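Local atomic coordinates of esterase (Sinorhizobium meliloti 1021, PDB entry 4TX1), a protein that probably hydrolyses acetyl esters, as a carbohydrate acetylesterase of the SGNH hydrolase family. Residues V192-P197 with A205-A210; L149-N154 with G164-A169. One frame throughout, in Å; residues are numbered along the deposited sequence.

Contact 1 of 2, residues V192-P197 with A205-A210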
loop_
_atom_site.group_PDB
_atom_site.type_symbol
_atom_site.label_atom_id
_atom_site.label_comp_id
_atom_site.label_asym_id
_atom_site.label_seq_id
_atom_site.Cartn_x
_atom_site.Cartn_y
_atom_site.Cartn_z
ATOM N N VAL A 192 38.886 -4.277 1.248
ATOM C CA VAL A 192 39.309 -5.247 2.252
ATOM C C VAL A 192 38.766 -6.664 2.040
ATOM O O VAL A 192 39.150 -7.601 2.763
ATOM C CB VAL A 192 39.031 -4.779 3.660
ATOM C CG1 VAL A 192 39.828 -3.485 4.045
ATOM C CG2 VAL A 192 37.501 -4.531 3.858
ATOM N N ALA A 193 37.823 -6.827 1.115
ATOM C CA ALA A 193 37.036 -8.062 0.952
ATOM C C ALA A 193 36.656 -8.259 -0.479
ATOM O O ALA A 193 36.610 -7.320 -1.296
ATOM C CB ALA A 193 35.767 -8.081 1.870
ATOM N N ARG A 194 36.457 -9.514 -0.862
ATOM C CA ARG A 194 35.975 -9.849 -2.134
ATOM C C ARG A 194 34.864 -10.907 -2.066
ATOM O O ARG A 194 34.763 -11.688 -1.117
ATOM C CB ARG A 194 37.065 -10.385 -3.077
ATOM C CG ARG A 194 37.663 -11.634 -2.536
ATOM C CD ARG A 194 38.954 -11.985 -3.275
ATOM N NE ARG A 194 38.816 -12.240 -4.707
ATOM C CZ ARG A 194 39.828 -12.444 -5.565
ATOM N NH1 ARG A 194 41.083 -12.523 -5.144
ATOM N NH2 ARG A 194 39.563 -12.658 -6.837
ATOM N N THR A 195 34.083 -10.894 -3.120
ATOM C CA THR A 195 32.954 -11.793 -3.327
ATOM C C THR A 195 33.467 -13.182 -3.757
ATOM O O THR A 195 34.590 -13.339 -4.276
ATOM C CB THR A 195 31.940 -11.265 -4.349
ATOM O OG1 THR A 195 32.580 -10.921 -5.616
ATOM C CG2 THR A 195 31.197 -10.037 -3.785
ATOM N N THR A 196 32.638 -14.180 -3.483
ATOM C CA THR A 196 32.949 -15.534 -3.851
ATOM C C THR A 196 32.448 -15.912 -5.235
ATOM O O THR A 196 31.304 -15.683 -5.611
ATOM C CB THR A 196 32.503 -16.563 -2.813
ATOM O OG1 THR A 196 32.661 -17.883 -3.394
ATOM C CG2 THR A 196 31.029 -16.381 -2.474
ATOM N N PRO A 197 33.284 -16.538 -6.073
ATOM C CA PRO A 197 32.789 -17.016 -7.341
ATOM C C PRO A 197 31.802 -18.201 -7.341
ATOM O O PRO A 197 31.293 -18.526 -8.385
ATOM C CB PRO A 197 34.080 -17.390 -8.156
ATOM C CG PRO A 197 35.026 -17.620 -7.089
ATOM C CD PRO A 197 34.750 -16.750 -5.887
ATOM N N ALA A 205 33.072 -16.525 4.948
ATOM C CA ALA A 205 33.182 -16.109 6.362
ATOM C C ALA A 205 34.332 -15.178 6.609
ATOM O O ALA A 205 34.244 -14.157 7.323
ATOM C CB ALA A 205 33.190 -17.295 7.351
ATOM N N GLU A 206 35.471 -15.526 6.044
ATOM C CA GLU A 206 36.624 -14.658 6.265
ATOM C C GLU A 206 36.420 -13.318 5.617
ATOM O O GLU A 206 36.888 -12.310 6.193
ATOM C CB GLU A 206 37.875 -15.351 5.648
ATOM C CG GLU A 206 39.138 -14.527 5.743
ATOM C CD GLU A 206 39.470 -13.876 7.072
ATOM O OE1 GLU A 206 39.106 -14.357 8.198
ATOM O OE2 GLU A 206 40.193 -12.803 6.930
ATOM N N ASN A 207 35.847 -13.281 4.402
ATOM C CA ASN A 207 35.651 -12.021 3.710
ATOM C C ASN A 207 34.602 -11.151 4.408
ATOM O O ASN A 207 34.735 -9.910 4.461
ATOM C CB ASN A 207 35.388 -12.164 2.260
ATOM C CG ASN A 207 36.676 -12.374 1.448
ATOM O OD1 ASN A 207 37.297 -11.410 1.055
ATOM N ND2 ASN A 207 37.008 -13.626 1.167
ATOM N N THR A 208 33.667 -11.795 5.059
ATOM C CA THR A 208 32.670 -11.039 5.875
ATOM C C THR A 208 33.363 -10.449 7.128
ATOM O O THR A 208 33.230 -9.272 7.457
ATOM C CB THR A 208 31.562 -11.955 6.294
ATOM O OG1 THR A 208 30.982 -12.575 5.134
ATOM C CG2 THR A 208 30.449 -11.157 7.124
ATOM N N ARG A 209 34.226 -11.247 7.784
ATOM C CA ARG A 209 34.999 -10.716 8.916
ATOM C C ARG A 209 35.900 -9.526 8.542
ATOM O O ARG A 209 35.987 -8.518 9.319
ATOM C CB ARG A 209 35.872 -11.843 9.526
ATOM C CG ARG A 209 35.124 -12.918 10.238
ATOM C CD ARG A 209 36.145 -13.979 10.771
ATOM N NE ARG A 209 36.700 -13.313 11.873
ATOM C CZ ARG A 209 36.210 -13.285 13.117
ATOM N NH1 ARG A 209 35.201 -14.056 13.513
ATOM N NH2 ARG A 209 36.810 -12.462 14.013
ATOM N N ALA A 210 36.441 -9.543 7.343
ATOM C CA ALA A 210 37.397 -8.551 6.830
ATOM C C ALA A 210 36.716 -7.232 6.710
ATOM O O ALA A 210 37.307 -6.183 6.995
ATOM C CB ALA A 210 37.992 -8.960 5.505
#
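Asn207, in the first turn of helix 205-223, carries the polar half of this contact through its amide oxygen. Arg194 N donates to Asn207 OD1 at 2.8 Å in a nearly straight bond (169° at the hydrogen), although the donor stands above the carbonyl plane, 47° out of it. Asn207 CG lies anti to its own carbonyl carbon, beside the backbone N. This amide carbon, Asn207 CG, also rests 3.3 Å from Arg194 O. The side chain of Arg194 makes a looser contact: Arg194 CG comes to 3.6 Å from Asn207 OD1, and the guanidinium and amide planes are turned 83° apart.

The remaining contacts are van der Waals ones between small groups. Ala193 CB points at the helix and meets Asn207 O at 3.3 Å, while Ala210 CB, one turn further on, touches Val192 O at the same separation. Val192 CG2 lies 3.6 Å from Ala210 O, and the two alanine methyls approach each other only loosely.

Helix 205-223 starts right after Asp204, whose OD1 accepts from Asn207 N and whose backbone oxygen is bonded to Thr208 OG1. In the loop between the two segments, His202, which probably belongs to the catalytic triad, is paired with Thr196 through backbone hydrogen bonds.

With a single hydrogen bond and small methyls beside it, the interface joins the loop after strand 185-188 to the helix at short range: one side-chain oxygen accepts from the backbone N-H of Arg194, and the small side chains of Ala193 and Ala210 let the two backbones come close, with Ala193 CA only 5.0 Å from Asn207 CA.

Contact 2 of 2, residues L149-N154 with G164-A169; sequences LCETAN and GVEQSA
Val165 lays its CG2 methyl over the backbone after Leu149, 3.5 Å from Cys150 C, while CG1, anti to its own backbone N (chi1 169°), lies between Leu149 O and Glu151 OE2. In the alpha/beta fold of the SGNH hydrolases, segment 149-154 belongs to the loop that follows strand 140-145 of the central parallel sheet, and the short helix 164-168 packs against it. Within the loop, Thr152 OG1 accepts from Asn154 N and so forms an ST turn just ahead of helix 155-160.

Leu149 faces the short helix at Gly164 and Ser168. Its backbone N donates to Ser168 OG at 2.9 Å (153° at the hydrogen), and its CB and CG lie against the same hydroxyl, CB 3.7 Å from Ser168 OG. The hydroxyl in turn donates to Gly164 O at 2.8 Å, and that oxygen also accepts from Ser168 N, so two donors of one residue grip it. An alanine in place of Ser168 would probably leave Leu149 N without its acceptor and take one of the two donors from Gly164 O. At Gly164, any CB would project toward Leu149 CD1, at a tight distance. Leu149 also touches Phe161, and Ser168 touches Pro148.

Two carboxylates lie at the exposed side of the contact. The chain of Glu151 bends at chi2, and its OE2 comes within 4.0 Å of Val165 CG1; the side chains cross at about a right angle. Glu166 OE2 lies 4.4 Å from Glu151 OE2, a proximity of like charges that may raise the proton affinity of one or the other. Beside Leu149, a water molecule donates to both backbones, at 2.8 Å from Leu149 O and 2.6 Å from Val165 O.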
loop_
_atom_site.group_PDB
_atom_site.type_symbol
_atom_site.label_atom_id
_atom_site.label_comp_id
_atom_site.label_asym_id
_atom_site.label_seq_id
_atom_site.Cartn_x
_atom_site.Cartn_y
_atom_site.Cartn_z
ATOM N N LEU A 149 30.716 -7.434 -7.477
ATOM C CA LEU A 149 30.338 -8.719 -7.992
ATOM C C LEU A 149 31.505 -9.294 -8.795
ATOM O O LEU A 149 32.323 -8.506 -9.358
ATOM C CB LEU A 149 29.101 -8.781 -8.889
ATOM C CG LEU A 149 27.735 -8.195 -8.446
ATOM C CD1 LEU A 149 26.606 -9.036 -8.929
ATOM C CD2 LEU A 149 27.701 -7.739 -7.041
ATOM N N CYS A 150 31.598 -10.608 -8.779
ATOM C CA CYS A 150 32.567 -11.310 -9.668
ATOM C C CYS A 150 31.865 -12.270 -10.601
ATOM O O CYS A 150 30.689 -12.591 -10.439
ATOM C CB CYS A 150 33.665 -11.997 -8.840
ATOM S SG CYS A 150 33.085 -13.376 -7.859
ATOM N N GLU A 151 32.578 -12.774 -11.640
ATOM C CA GLU A 151 32.010 -13.725 -12.568
ATOM C C GLU A 151 31.784 -15.067 -11.872
ATOM O O GLU A 151 32.491 -15.434 -10.937
ATOM C CB GLU A 151 32.873 -13.940 -13.822
ATOM C CG GLU A 151 33.277 -12.694 -14.557
ATOM C CD GLU A 151 32.178 -12.073 -15.398
ATOM O OE1 GLU A 151 31.094 -12.702 -15.546
ATOM O OE2 GLU A 151 32.420 -10.930 -15.940
ATOM N N THR A 152 30.733 -15.744 -12.277
ATOM C CA THR A 152 30.380 -17.018 -11.700
ATOM C C THR A 152 29.888 -17.977 -12.720
ATOM O O THR A 152 29.252 -17.597 -13.714
ATOM C CB THR A 152 29.312 -16.793 -10.592
ATOM O OG1 THR A 152 29.040 -18.007 -9.897
ATOM C CG2 THR A 152 27.990 -16.216 -11.210
ATOM N N ALA A 153 30.177 -19.275 -12.463
ATOM C CA ALA A 153 29.658 -20.361 -13.289
ATOM C C ALA A 153 28.210 -20.696 -12.964
ATOM O O ALA A 153 27.543 -21.427 -13.710
ATOM C CB ALA A 153 30.553 -21.624 -13.088
ATOM N N ASN A 154 27.700 -20.138 -11.856
ATOM C CA ASN A 154 26.334 -20.469 -11.373
ATOM C C ASN A 154 25.425 -19.783 -12.308
ATOM O O ASN A 154 25.356 -18.545 -12.295
ATOM C CB ASN A 154 26.174 -19.964 -9.974
ATOM C CG ASN A 154 24.859 -20.352 -9.335
ATOM O OD1 ASN A 154 24.808 -20.799 -8.182
ATOM N ND2 ASN A 154 23.828 -20.200 -10.042
ATOM N N GLY A 164 26.054 -7.121 -13.807
ATOM C CA GLY A 164 26.389 -6.605 -12.477
ATOM C C GLY A 164 27.841 -6.496 -12.168
ATOM O O GLY A 164 28.246 -5.758 -11.302
ATOM N N VAL A 165 28.686 -7.322 -12.827
ATOM C CA VAL A 165 30.121 -7.189 -12.509
ATOM C C VAL A 165 30.606 -5.801 -12.954
ATOM O O VAL A 165 31.243 -5.067 -12.180
ATOM C CB VAL A 165 30.910 -8.295 -13.226
ATOM C CG1 VAL A 165 32.432 -8.033 -13.140
ATOM C CG2 VAL A 165 30.564 -9.632 -12.580
ATOM N N GLU A 166 30.264 -5.437 -14.171
ATOM C CA GLU A 166 30.693 -4.144 -14.655
ATOM C C GLU A 166 30.056 -2.965 -13.900
ATOM O O GLU A 166 30.715 -1.988 -13.573
ATOM C CB GLU A 166 30.391 -4.075 -16.117
ATOM C CG GLU A 166 31.155 -5.131 -16.921
ATOM C CD GLU A 166 30.466 -6.526 -17.080
ATOM O OE1 GLU A 166 29.447 -6.975 -16.392
ATOM O OE2 GLU A 166 31.014 -7.236 -17.970
ATOM N N GLN A 167 28.741 -3.068 -13.609
ATOM C CA GLN A 167 28.097 -1.959 -12.850
ATOM C C GLN A 167 28.552 -1.858 -11.414
ATOM O O GLN A 167 28.765 -0.780 -10.882
ATOM C CB GLN A 167 26.566 -1.996 -13.033
ATOM C CG GLN A 167 25.997 -1.663 -14.422
ATOM C CD GLN A 167 26.144 -0.172 -14.737
ATOM O OE1 GLN A 167 25.809 0.691 -13.924
ATOM N NE2 GLN A 167 26.718 0.133 -15.923
ATOM N N SER A 168 28.733 -2.983 -10.715
ATOM C CA SER A 168 29.054 -2.914 -9.353
ATOM C C SER A 168 30.419 -2.322 -9.117
ATOM O O SER A 168 30.686 -1.814 -8.058
ATOM C CB SER A 168 28.901 -4.247 -8.659
ATOM O OG SER A 168 29.904 -5.185 -9.105
ATOM N N ALA A 169 31.281 -2.431 -10.129
ATOM C CA ALA A 169 32.625 -1.829 -10.028
ATOM C C ALA A 169 32.546 -0.330 -9.914
ATOM O O ALA A 169 33.521 0.344 -9.460
ATOM C CB ALA A 169 33.444 -2.238 -11.290
HETATM O O HOH W 1 32.925 -5.953 -10.334
#

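The two contacts follow one another along the chain, with centres about 15 Å apart, and their loops meet side by side. Pro197 O and Thr152 OG1, 2.8 Å apart, are probably hydrogen-bonded, joining segment 192-197 of contact 1 to segment 149-154 of contact 2. Nearby, Cys150 SG packs 3.6 Å from Pro197 N, and Thr195 OG1 lies 3.3 Å from Cys150 N. The loop between the segments of contact 1 carries Asp199 and His202 of the probable triad, and its Gly200 is paired with Cys150 through the backbone. The side chain of Cys150 lies near these residues without touching them, so contact 2 borders the probable active site from the neighbouring loop.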